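Long-range contact in L-ornithine N(5)-monooxygenase (Pseudomonas aeruginosa, PDB 3S5W), which hydroxylates the side-chain amine of L-ornithine with FAD, NADPH and oxygen, the first step in making hydroxamate siderophores such as pyoverdin: residues 265-276 / 300-310. Numbering follows the deposited sequence.
Sequences KPADDSPFVNEV and YHNTNYSVVDT. With NAP (NADP nicotinamide-adenine-dinucleotide phosphate), chain F; ONH (N~5~-hydroxy-L-ornithine), chain E.
P266 lies beside V308 in a single backbone bridge, held by bonds that flank the proline: V308 N donates to K265 O (2.9 Å) and A267 N to V308 O. Proline, lacking an N-H, suits a place where only its neighbours must bond. Two residues on, D268 N gives an almost straight bond (173°) to N302 O.

Apolar contacts fill in around these backbone bonds. V307 reaches over A267 with CG2, 3.6 Å from A267 CB, and the small alanine lets the two backbones lie close. The Y300 ring takes V276 CG2 over one face, a CH-pi contact 4.3 Å from the centroid, while V273 CG1 meets the ring edge in its plane. V273 CG1, anti to its own N (chi1 165°), is also pressed tightly on T303 CG2.

The loop 300-309 links helix 290-299 to helix 310-326, which D309 caps, and borders the active-site cleft of this flavin monooxygenase. N274 and N304 meet opposite ends of the bound hydroxyornithine. Asparagine suits N274 by offering acceptor and donor on one short arm: OD1 accepts from the alpha-amine N and ND2 donates to carboxylate O. N304 OD1 accepts from NE (2.8 Å), and its backbone O from NADP O3D. S306 grips NADP twice, N on O1A and OG on phosphate oxygen O2X.

Polar side chains and water complete the join. D268 OD1 accepts from S270 N, forming an Asx turn, and from S270 OG as well; its OD2 reaches N302 through two waters. Another water donates to D268 O and T303 O and accepts from the product's alpha-amine N.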
ATOM      1  N   LYS A 265       0.995  13.237  15.342  1.00 21.69           N
ATOM      2  CA  LYS A 265       1.292  12.335  16.456  1.00 22.44           C
ATOM      3  C   LYS A 265       2.271  11.256  16.029  1.00 21.82           C
ATOM      4  O   LYS A 265       2.202  10.805  14.892  1.00 20.61           O
ATOM      5  CB  LYS A 265       0.017  11.681  16.957  1.00 22.24           C
ATOM      6  CG  LYS A 265      -1.024  12.755  17.309  1.00 26.28           C
ATOM      7  CD  LYS A 265      -1.852  12.459  18.467  1.00 32.40           C
ATOM      8  CE  LYS A 265      -2.775  13.653  18.724  1.00 32.34           C
ATOM      9  NZ  LYS A 265      -3.922  13.137  19.501  1.00 29.88           N
ATOM     10  N   PRO A 266       3.159  10.838  16.952  1.00 22.16           N
ATOM     11  CA  PRO A 266       4.264   9.978  16.544  1.00 22.30           C
ATOM     12  C   PRO A 266       3.840   8.530  16.384  1.00 22.67           C
ATOM     13  O   PRO A 266       3.048   7.991  17.183  1.00 21.29           O
ATOM     14  CB  PRO A 266       5.277  10.112  17.702  1.00 24.13           C
ATOM     15  CG  PRO A 266       4.429  10.477  18.923  1.00 22.39           C
ATOM     16  CD  PRO A 266       3.307  11.332  18.348  1.00 22.54           C
ATOM     17  N   ALA A 267       4.407   7.909  15.362  1.00 21.78           N
ATOM     18  CA  ALA A 267       4.257   6.482  15.119  1.00 23.02           C
ATOM     19  C   ALA A 267       4.948   5.684  16.226  1.00 23.49           C
ATOM     20  O   ALA A 267       6.111   5.952  16.544  1.00 22.67           O
ATOM     21  CB  ALA A 267       4.859   6.131  13.768  1.00 22.94           C
ATOM     22  N   ASP A 268       4.222   4.721  16.802  1.00 23.21           N
ATOM     23  CA  ASP A 268       4.772   3.864  17.844  1.00 24.30           C
ATOM     24  C   ASP A 268       5.466   2.634  17.231  1.00 24.71           C
ATOM     25  O   ASP A 268       4.801   1.719  16.746  1.00 24.10           O
ATOM     26  CB  ASP A 268       3.676   3.420  18.828  1.00 24.71           C
ATOM     27  CG  ASP A 268       4.247   2.842  20.145  1.00 26.76           C
ATOM     28  OD1 ASP A 268       5.461   2.499  20.176  1.00 23.20           O
ATOM     29  OD2 ASP A 268       3.465   2.718  21.135  1.00 23.52           O
ATOM     30  N   ASP A 269       6.805   2.634  17.265  1.00 24.14           N
ATOM     31  CA  ASP A 269       7.602   1.431  16.983  1.00 24.64           C
ATOM     32  C   ASP A 269       8.527   1.060  18.188  1.00 23.70           C
ATOM     33  O   ASP A 269       9.527   0.370  18.008  1.00 24.04           O
ATOM     34  CB  ASP A 269       8.417   1.634  15.680  1.00 25.36           C
ATOM     35  CG  ASP A 269       9.523   2.684  15.849  1.00 28.93           C
ATOM     36  OD1 ASP A 269       9.425   3.513  16.786  1.00 28.36           O
ATOM     37  OD2 ASP A 269      10.508   2.641  15.080  1.00 32.36           O
ATOM     38  N   SER A 270       8.162   1.478  19.408  1.00 22.63           N
ATOM     39  CA  SER A 270       8.890   1.052  20.617  1.00 22.22           C
ATOM     40  C   SER A 270       8.823  -0.501  20.676  1.00 21.80           C
ATOM     41  O   SER A 270       7.855  -1.106  20.173  1.00 21.24           O
ATOM     42  CB  SER A 270       8.296   1.728  21.896  1.00 21.72           C
ATOM     43  OG  SER A 270       6.947   1.307  22.126  1.00 23.94           O
ATOM     44  N   PRO A 271       9.843  -1.147  21.276  1.00 21.86           N
ATOM     45  CA  PRO A 271      10.048  -2.572  21.004  1.00 22.05           C
ATOM     46  C   PRO A 271       8.981  -3.569  21.528  1.00 22.30           C
ATOM     47  O   PRO A 271       8.700  -4.573  20.846  1.00 21.88           O
ATOM     48  CB  PRO A 271      11.459  -2.848  21.561  1.00 21.84           C
ATOM     49  CG  PRO A 271      11.678  -1.781  22.606  1.00 23.63           C
ATOM     50  CD  PRO A 271      10.985  -0.554  22.012  1.00 22.82           C
ATOM     51  N   PHE A 272       8.390  -3.330  22.701  1.00 20.93           N
ATOM     52  CA  PHE A 272       7.317  -4.225  23.165  1.00 21.39           C
ATOM     53  C   PHE A 272       6.075  -4.080  22.280  1.00 21.11           C
ATOM     54  O   PHE A 272       5.503  -5.078  21.846  1.00 21.68           O
ATOM     55  CB  PHE A 272       6.912  -3.952  24.622  1.00 20.70           C
ATOM     56  CG  PHE A 272       7.986  -4.305  25.618  1.00 22.88           C
ATOM     57  CD1 PHE A 272       8.112  -5.609  26.090  1.00 23.81           C
ATOM     58  CD2 PHE A 272       8.864  -3.325  26.074  1.00 21.69           C
ATOM     59  CE1 PHE A 272       9.094  -5.934  27.026  1.00 24.47           C
ATOM     60  CE2 PHE A 272       9.868  -3.652  27.004  1.00 20.90           C
ATOM     61  CZ  PHE A 272       9.972  -4.948  27.474  1.00 22.09           C
ATOM     62  N   VAL A 273       5.662  -2.838  22.052  1.00 20.78           N
ATOM     63  CA  VAL A 273       4.551  -2.540  21.139  1.00 21.18           C
ATOM     64  C   VAL A 273       4.796  -3.168  19.752  1.00 21.64           C
ATOM     65  O   VAL A 273       3.877  -3.743  19.139  1.00 22.16           O
ATOM     66  CB  VAL A 273       4.356  -1.010  21.055  1.00 21.16           C
ATOM     67  CG1 VAL A 273       3.470  -0.600  19.851  1.00 20.60           C
ATOM     68  CG2 VAL A 273       3.780  -0.494  22.366  1.00 21.66           C
ATOM     69  N   ASN A 274       6.040  -3.078  19.278  1.00 21.83           N
ATOM     70  CA  ASN A 274       6.355  -3.528  17.914  1.00 22.65           C
ATOM     71  C   ASN A 274       6.191  -5.032  17.713  1.00 23.07           C
ATOM     72  O   ASN A 274       6.140  -5.518  16.561  1.00 22.77           O
ATOM     73  CB  ASN A 274       7.746  -3.077  17.452  1.00 22.88           C
ATOM     74  CG  ASN A 274       7.786  -2.824  15.936  1.00 24.70           C
ATOM     75  OD1 ASN A 274       6.972  -2.059  15.411  1.00 23.47           O
ATOM     76  ND2 ASN A 274       8.713  -3.462  15.249  1.00 22.42           N
ATOM     77  N   GLU A 275       6.098  -5.758  18.830  1.00 21.70           N
ATOM     78  CA  GLU A 275       5.752  -7.186  18.770  1.00 24.27           C
ATOM     79  C   GLU A 275       4.384  -7.470  18.105  1.00 23.16           C
ATOM     80  O   GLU A 275       4.148  -8.604  17.666  1.00 23.75           O
ATOM     81  CB  GLU A 275       5.856  -7.849  20.142  1.00 24.54           C
ATOM     82  CG  GLU A 275       7.353  -7.964  20.543  1.00 28.11           C
ATOM     83  CD  GLU A 275       7.588  -8.702  21.830  1.00 33.60           C
ATOM     84  OE1 GLU A 275       6.603  -9.086  22.485  1.00 32.66           O
ATOM     85  OE2 GLU A 275       8.770  -8.865  22.203  1.00 34.58           O
ATOM     86  N   VAL A 276       3.528  -6.462  17.999  1.00 22.57           N
ATOM     87  CA  VAL A 276       2.209  -6.620  17.305  1.00 24.21           C
ATOM     88  C   VAL A 276       2.365  -6.923  15.801  1.00 24.73           C
ATOM     89  O   VAL A 276       1.397  -7.357  15.129  1.00 24.53           O
ATOM     90  CB  VAL A 276       1.240  -5.416  17.575  1.00 24.94           C
ATOM     91  CG1 VAL A 276       1.645  -4.155  16.830  1.00 25.65           C
ATOM     92  CG2 VAL A 276      -0.201  -5.749  17.261  1.00 27.34           C
ATOM     93  N   TYR A 300      -3.719  -0.605  19.171  1.00 26.48           N
ATOM     94  CA  TYR A 300      -2.441  -0.461  18.455  1.00 26.72           C
ATOM     95  C   TYR A 300      -2.573   0.328  17.150  1.00 26.30           C
ATOM     96  O   TYR A 300      -1.699   0.257  16.288  1.00 24.60           O
ATOM     97  CB  TYR A 300      -1.850  -1.852  18.192  1.00 27.33           C
ATOM     98  CG  TYR A 300      -1.305  -2.527  19.446  1.00 31.28           C
ATOM     99  CD1 TYR A 300       0.003  -2.281  19.868  1.00 34.28           C
ATOM    100  CD2 TYR A 300      -2.101  -3.398  20.205  1.00 32.84           C
ATOM    101  CE1 TYR A 300       0.518  -2.874  21.016  1.00 39.23           C
ATOM    102  CE2 TYR A 300      -1.589  -4.017  21.352  1.00 38.10           C
ATOM    103  CZ  TYR A 300      -0.277  -3.746  21.753  1.00 40.21           C
ATOM    104  OH  TYR A 300       0.260  -4.340  22.879  1.00 43.74           O
ATOM    105  N   HIS A 301      -3.673   1.068  17.008  1.00 25.29           N
ATOM    106  CA  HIS A 301      -3.936   1.850  15.800  1.00 25.52           C
ATOM    107  C   HIS A 301      -2.765   2.797  15.485  1.00 24.23           C
ATOM    108  O   HIS A 301      -2.402   2.963  14.313  1.00 22.72           O
ATOM    109  CB  HIS A 301      -5.231   2.661  15.966  1.00 26.51           C
ATOM    110  CG  HIS A 301      -5.819   3.162  14.680  1.00 29.89           C
ATOM    111  ND1 HIS A 301      -5.955   4.509  14.391  1.00 33.29           N
ATOM    112  CD2 HIS A 301      -6.358   2.499  13.629  1.00 31.46           C
ATOM    113  CE1 HIS A 301      -6.532   4.652  13.210  1.00 28.29           C
ATOM    114  NE2 HIS A 301      -6.780   3.449  12.726  1.00 32.29           N
ATOM    115  N   ASN A 302      -2.156   3.369  16.537  1.00 23.01           N
ATOM    116  CA  ASN A 302      -1.092   4.357  16.379  1.00 23.19           C
ATOM    117  C   ASN A 302       0.306   3.798  16.047  1.00 22.22           C
ATOM    118  O   ASN A 302       1.289   4.540  16.020  1.00 21.27           O
ATOM    119  CB  ASN A 302      -1.039   5.297  17.609  1.00 23.53           C
ATOM    120  CG  ASN A 302      -0.338   4.682  18.779  1.00 24.85           C
ATOM    121  OD1 ASN A 302      -0.360   3.458  18.962  1.00 26.31           O
ATOM    122  ND2 ASN A 302       0.324   5.529  19.595  1.00 25.53           N
ATOM    123  N   THR A 303       0.396   2.499  15.831  1.00 22.15           N
ATOM    124  CA  THR A 303       1.633   1.894  15.276  1.00 22.75           C
ATOM    125  C   THR A 303       1.639   2.057  13.754  1.00 23.24           C
ATOM    126  O   THR A 303       2.661   1.892  13.107  1.00 22.36           O
ATOM    127  CB  THR A 303       1.685   0.393  15.550  1.00 23.56           C
ATOM    128  OG1 THR A 303       0.533  -0.223  14.954  1.00 23.00           O
ATOM    129  CG2 THR A 303       1.697   0.126  17.058  1.00 21.46           C
ATOM    130  N   ASN A 304       0.486   2.402  13.180  1.00 23.71           N
ATOM    131  CA  ASN A 304       0.395   2.409  11.721  1.00 23.54           C
ATOM    132  C   ASN A 304      -0.464   3.469  11.045  1.00 23.81           C
ATOM    133  O   ASN A 304      -0.225   3.777   9.886  1.00 25.37           O
ATOM    134  CB  ASN A 304      -0.031   1.024  11.212  1.00 23.43           C
ATOM    135  CG  ASN A 304       0.220   0.853   9.694  1.00 26.72           C
ATOM    136  OD1 ASN A 304       1.360   0.958   9.238  1.00 26.17           O
ATOM    137  ND2 ASN A 304      -0.855   0.637   8.911  1.00 22.88           N
ATOM    138  N   TYR A 305      -1.482   3.994  11.719  1.00 22.03           N
ATOM    139  CA  TYR A 305      -2.432   4.890  11.065  1.00 21.76           C
ATOM    140  C   TYR A 305      -2.472   6.244  11.749  1.00 22.00           C
ATOM    141  O   TYR A 305      -2.412   6.301  13.000  1.00 22.01           O
ATOM    142  CB  TYR A 305      -3.847   4.277  11.108  1.00 23.17           C
ATOM    143  CG  TYR A 305      -3.969   2.999  10.319  1.00 22.61           C
ATOM    144  CD1 TYR A 305      -4.005   3.039   8.918  1.00 25.18           C
ATOM    145  CD2 TYR A 305      -4.080   1.752  10.963  1.00 23.45           C
ATOM    146  CE1 TYR A 305      -4.121   1.887   8.170  1.00 25.77           C
ATOM    147  CE2 TYR A 305      -4.197   0.564  10.220  1.00 24.21           C
ATOM    148  CZ  TYR A 305      -4.220   0.650   8.814  1.00 28.36           C
ATOM    149  OH  TYR A 305      -4.332  -0.478   8.029  1.00 26.34           O
ATOM    150  N   SER A 306      -2.574   7.309  10.931  1.00 21.51           N
ATOM    151  CA  SER A 306      -2.658   8.712  11.382  1.00 22.36           C
ATOM    152  C   SER A 306      -1.464   9.114  12.257  1.00 21.85           C
ATOM    153  O   SER A 306      -1.612   9.875  13.243  1.00 21.75           O
ATOM    154  CB  SER A 306      -3.966   8.972  12.158  1.00 23.90           C
ATOM    155  OG  SER A 306      -5.099   8.631  11.371  1.00 24.31           O
ATOM    156  N   VAL A 307      -0.287   8.609  11.898  1.00 19.63           N
ATOM    157  CA  VAL A 307       0.906   8.894  12.689  1.00 19.81           C
ATOM    158  C   VAL A 307       2.065   9.166  11.721  1.00 20.69           C
ATOM    159  O   VAL A 307       2.017   8.787  10.535  1.00 20.12           O
ATOM    160  CB  VAL A 307       1.282   7.741  13.636  1.00 19.58           C
ATOM    161  CG1 VAL A 307       0.314   7.654  14.868  1.00 19.21           C
ATOM    162  CG2 VAL A 307       1.392   6.371  12.886  1.00 19.79           C
ATOM    163  N   VAL A 308       3.070   9.835  12.254  1.00 19.33           N
ATOM    164  CA  VAL A 308       4.216  10.339  11.506  1.00 20.37           C
ATOM    165  C   VAL A 308       5.485   9.922  12.279  1.00 21.74           C
ATOM    166  O   VAL A 308       5.496   9.936  13.527  1.00 21.31           O
ATOM    167  CB  VAL A 308       4.143  11.878  11.469  1.00 19.18           C
ATOM    168  CG1 VAL A 308       5.283  12.501  10.677  1.00 19.51           C
ATOM    169  CG2 VAL A 308       2.765  12.353  10.894  1.00 18.99           C
ATOM    170  N   ASP A 309       6.522   9.518  11.540  1.00 22.58           N
ATOM    171  CA  ASP A 309       7.838   9.269  12.142  1.00 25.26           C
ATOM    172  C   ASP A 309       8.264  10.441  13.056  1.00 24.35           C
ATOM    173  O   ASP A 309       8.154  11.614  12.670  1.00 21.20           O
ATOM    174  CB  ASP A 309       8.893   9.046  11.052  1.00 26.97           C
ATOM    175  CG  ASP A 309      10.294   9.032  11.625  1.00 35.15           C
ATOM    176  OD1 ASP A 309      11.038  10.024  11.434  1.00 39.45           O
ATOM    177  OD2 ASP A 309      10.626   8.052  12.340  1.00 43.13           O
ATOM    178  N   THR A 310       8.700  10.126  14.284  1.00 24.64           N
ATOM    179  CA  THR A 310       9.097  11.167  15.241  1.00 25.86           C
ATOM    180  C   THR A 310      10.026  12.235  14.654  1.00 25.39           C
ATOM    181  O   THR A 310       9.803  13.416  14.878  1.00 23.59           O
ATOM    182  CB  THR A 310       9.703  10.556  16.536  1.00 27.71           C
ATOM    183  OG1 THR A 310       8.678   9.818  17.196  1.00 29.99           O
ATOM    184  CG2 THR A 310      10.140  11.648  17.509  1.00 29.12           C
TER
HETATM  185  PA  NAP F 452      -3.276   7.201   7.149  1.00 34.44           P
HETATM  186  O1A NAP F 452      -2.360   6.891   8.253  1.00 32.43           O
HETATM  187  O2A NAP F 452      -4.464   6.372   7.100  1.00 28.99           O
HETATM  188  O5B NAP F 452      -3.530   8.766   7.205  1.00 33.33           O
HETATM  189  C5B NAP F 452      -4.718   9.221   6.672  1.00 28.57           C
HETATM  190  C4B NAP F 452      -4.764  10.679   7.077  1.00 25.47           C
HETATM  191  O4B NAP F 452      -5.833  11.194   6.336  1.00 24.62           O
HETATM  192  C3B NAP F 452      -5.093  10.830   8.569  1.00 23.38           C
HETATM  193  O3B NAP F 452      -4.481  12.048   8.973  1.00 21.54           O
HETATM  194  C2B NAP F 452      -6.622  10.988   8.497  1.00 23.74           C
HETATM  195  O2B NAP F 452      -7.104  11.799   9.529  1.00 24.71           O
HETATM  196  C1B NAP F 452      -6.814  11.756   7.167  1.00 23.48           C
HETATM  197  N9A NAP F 452      -8.178  11.535   6.661  1.00 24.69           N
HETATM  198  C8A NAP F 452      -8.736  10.337   6.268  1.00 25.99           C
HETATM  199  N7A NAP F 452     -10.014  10.545   5.881  1.00 24.37           N
HETATM  200  C5A NAP F 452     -10.283  11.851   6.050  1.00 25.82           C
HETATM  201  C6A NAP F 452     -11.439  12.604   5.841  1.00 27.06           C
HETATM  202  N6A NAP F 452     -12.552  12.021   5.410  1.00 25.95           N
HETATM  203  N1A NAP F 452     -11.409  13.939   6.114  1.00 25.19           N
HETATM  204  C2A NAP F 452     -10.284  14.568   6.575  1.00 25.75           C
HETATM  205  N3A NAP F 452      -9.129  13.825   6.788  1.00 24.39           N
HETATM  206  C4A NAP F 452      -9.144  12.491   6.545  1.00 24.49           C
HETATM  207  O3  NAP F 452      -2.510   7.184   5.727  1.00 34.57           O
HETATM  208  PN  NAP F 452      -0.999   7.585   5.246  1.00 37.24           P
HETATM  209  O1N NAP F 452      -1.026   7.468   3.749  1.00 33.56           O
HETATM  210  O2N NAP F 452      -0.519   8.876   5.835  1.00 27.89           O
HETATM  211  O5D NAP F 452      -0.258   6.306   5.883  1.00 40.85           O
HETATM  212  C5D NAP F 452       0.940   6.220   6.626  1.00 49.18           C
HETATM  213  C4D NAP F 452       1.442   4.858   6.160  1.00 52.71           C
HETATM  214  O4D NAP F 452       2.833   4.692   6.106  1.00 53.88           O
HETATM  215  C3D NAP F 452       0.999   3.628   6.935  1.00 53.49           C
HETATM  216  O3D NAP F 452      -0.399   3.469   6.923  1.00 52.95           O
HETATM  217  C2D NAP F 452       1.805   2.560   6.179  1.00 54.02           C
HETATM  218  O2D NAP F 452       1.158   1.924   5.083  1.00 48.74           O
HETATM  219  C1D NAP F 452       3.008   3.355   5.653  1.00 54.49           C
HETATM  220  P2B NAP F 452      -7.840  11.228  10.854  1.00 26.59           P
HETATM  221  O1X NAP F 452      -8.549  12.479  11.358  1.00 25.63           O
HETATM  222  O2X NAP F 452      -6.689  10.745  11.716  1.00 27.45           O
HETATM  223  O3X NAP F 452      -8.746  10.088  10.461  1.00 27.55           O
HETATM  224  C   ONH E 445       7.154  -3.252  11.776  1.00 25.05           C
HETATM  225  N   ONH E 445       6.687  -1.100  12.880  1.00 22.25           N
HETATM  226  O   ONH E 445       8.270  -3.172  12.370  1.00 24.14           O
HETATM  227  CA  ONH E 445       6.248  -2.056  11.834  1.00 23.88           C
HETATM  228  CB  ONH E 445       6.149  -1.414  10.445  1.00 23.66           C
HETATM  229  CD  ONH E 445       5.056   0.360   9.133  1.00 26.13           C
HETATM  230  NE  ONH E 445       4.100   1.430   9.260  1.00 26.18           N
HETATM  231  CG  ONH E 445       5.149  -0.272  10.503  1.00 23.28           C
HETATM  232  OZ  ONH E 445       4.139   2.427   8.311  1.00 41.06           O
HETATM  233  OXT ONH E 445       6.751  -4.268  11.141  1.00 24.62           O
HETATM  234  O   HOH W   1      -0.532  12.364  13.170  1.00 22.14           O
HETATM  235  O   HOH W   2       0.945   8.392  18.556  1.00 22.55           O
HETATM  236  O   HOH W   3       8.005   7.418  15.239  1.00 30.66           O
HETATM  237  O   HOH W   4       5.102   1.054  14.046  1.00 21.85           O
HETATM  238  O   HOH W   5       0.903   2.006  20.728  1.00 26.61           O
HETATM  239  O   HOH W   6       2.337   5.001  21.702  1.00 30.86           O